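Local atomic coordinates of extracellular solute-binding protein (Bordetella parapertussis, PDB entry 3PU5), a protein that probably captures a small solute, perhaps a polyamine-like compound, outside the cytoplasmic membrane and delivers it to an ABC-type transporter. Residues 151-155 with 192-196. Residue numbers count along the deposited sequence, not the author numbering.
Sequences SSNVR and FTAFN
Two irregular segments, 151-155 and 192-196, cross obliquely, CA 152 to 155 against CA 192 to 195 at 62°. In register, the CA atoms of Ser152 and Thr193 lie 5.2 Å apart and those of Val154 and Phe195 6.1 Å. Asn153 (phi/psi 53/48) and Arg155 (67/25) both take left-handed backbone conformations on either side of Val154, and Arg155 occupies the N-cap position just before helix 156-167.

The contact is chiefly apolar. Val154, chi1 m, points toward the second segment and touches two aromatic side chains, one with each methyl. Its CG1 lies over one face of the Phe195 ring, a CH-pi contact 4.1 Å from the centroid and 7° off the ring normal; its CG2 is 4.1 Å from CE1 of Phe192, whose chi1 is p. Phe195, chi1 m, extends its ring toward the backbone of 153-155, so that its CZ reaches 3.5 Å from O of Asn153 and its edge meets CG of Arg155, 4.4 Å from CE1.

No hydrogen bond crosses between the segments. Ser152 OG packs 3.2 Å from CG2 of Thr193 but is hydrogen-bonded to OD1 of Asn149; Arg155 forms a salt bridge with Glu158.

Both segments lie where a strand leads into a helix, 145-148 to 156-167 and 188-192 to 197-204, Phe192 closing its strand, at the C-terminal ends of two parallel neighbouring strands, as in the alpha/beta lobes of periplasmic binding proteins. OD2 of Asp197 accepts hydrogen bonds from N of Thr193 and N of Ala194, while Trp213 of strand 209-213 meets Phe195 edge-to-face.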
# COMPACT_ATOMS: atom_id res chain seq x y z
N SER A 151 7.54 -14.89 -2.28
CA SER A 151 7.07 -15.12 -3.65
C SER A 151 5.59 -14.84 -3.89
O SER A 151 5.10 -15.06 -5.00
CB SER A 151 7.33 -16.58 -4.05
OG SER A 151 8.70 -16.89 -3.88
N SER A 152 4.86 -14.35 -2.89
CA SER A 152 3.41 -14.29 -3.03
C SER A 152 2.82 -12.90 -3.27
O SER A 152 1.60 -12.73 -3.28
CB SER A 152 2.74 -14.95 -1.82
OG SER A 152 3.03 -16.34 -1.79
N ASN A 153 3.68 -11.91 -3.49
CA ASN A 153 3.22 -10.54 -3.69
C ASN A 153 2.29 -10.07 -2.56
O ASN A 153 1.21 -9.51 -2.82
CB ASN A 153 2.55 -10.37 -5.06
CG ASN A 153 2.22 -8.91 -5.36
OD1 ASN A 153 3.12 -8.05 -5.43
ND2 ASN A 153 0.93 -8.61 -5.53
N VAL A 154 2.71 -10.32 -1.32
CA VAL A 154 1.97 -9.86 -0.16
C VAL A 154 2.86 -8.96 0.71
O VAL A 154 2.80 -9.01 1.94
CB VAL A 154 1.36 -11.02 0.64
CG1 VAL A 154 0.15 -11.57 -0.08
CG2 VAL A 154 2.38 -12.13 0.88
N ARG A 155 3.68 -8.15 0.04
CA ARG A 155 4.55 -7.15 0.67
C ARG A 155 5.68 -7.74 1.52
O ARG A 155 6.18 -7.07 2.44
CB ARG A 155 3.74 -6.14 1.49
CG ARG A 155 2.69 -5.41 0.70
CD ARG A 155 3.29 -4.66 -0.47
NE ARG A 155 2.28 -3.97 -1.26
CZ ARG A 155 2.54 -3.27 -2.36
NH1 ARG A 155 3.79 -3.17 -2.82
NH2 ARG A 155 1.55 -2.68 -3.02
N PHE A 192 2.75 -17.04 4.78
CA PHE A 192 1.42 -16.91 4.21
C PHE A 192 1.42 -16.31 2.81
O PHE A 192 2.33 -15.57 2.44
CB PHE A 192 0.48 -16.15 5.15
CG PHE A 192 0.84 -14.70 5.35
CD1 PHE A 192 0.41 -13.74 4.45
CD2 PHE A 192 1.60 -14.29 6.44
CE1 PHE A 192 0.73 -12.39 4.64
CE2 PHE A 192 1.92 -12.96 6.63
CZ PHE A 192 1.49 -12.01 5.73
N THR A 193 0.39 -16.62 2.04
CA THR A 193 0.37 -16.32 0.62
C THR A 193 -0.77 -15.40 0.20
O THR A 193 -0.89 -15.07 -0.97
CB THR A 193 0.27 -17.61 -0.21
OG1 THR A 193 -0.93 -18.30 0.16
CG2 THR A 193 1.46 -18.52 0.03
N ALA A 194 -1.62 -14.99 1.14
CA ALA A 194 -2.71 -14.07 0.80
C ALA A 194 -2.89 -12.96 1.84
O ALA A 194 -2.57 -13.14 3.02
CB ALA A 194 -4.01 -14.83 0.60
N PHE A 195 -3.40 -11.82 1.39
CA PHE A 195 -3.62 -10.65 2.26
C PHE A 195 -4.51 -10.92 3.47
O PHE A 195 -4.33 -10.33 4.54
CB PHE A 195 -4.18 -9.50 1.44
CG PHE A 195 -3.18 -8.85 0.53
CD1 PHE A 195 -2.07 -8.20 1.06
CD2 PHE A 195 -3.34 -8.89 -0.84
CE1 PHE A 195 -1.13 -7.61 0.23
CE2 PHE A 195 -2.40 -8.29 -1.68
CZ PHE A 195 -1.31 -7.65 -1.15
N ASN A 196 -5.47 -11.82 3.31
CA ASN A 196 -6.43 -12.12 4.36
C ASN A 196 -5.87 -13.11 5.39
O ASN A 196 -6.48 -13.36 6.42
CB ASN A 196 -7.72 -12.66 3.73
CG ASN A 196 -8.83 -12.89 4.74
OD1 ASN A 196 -9.21 -11.99 5.49
ND2 ASN A 196 -9.36 -14.11 4.76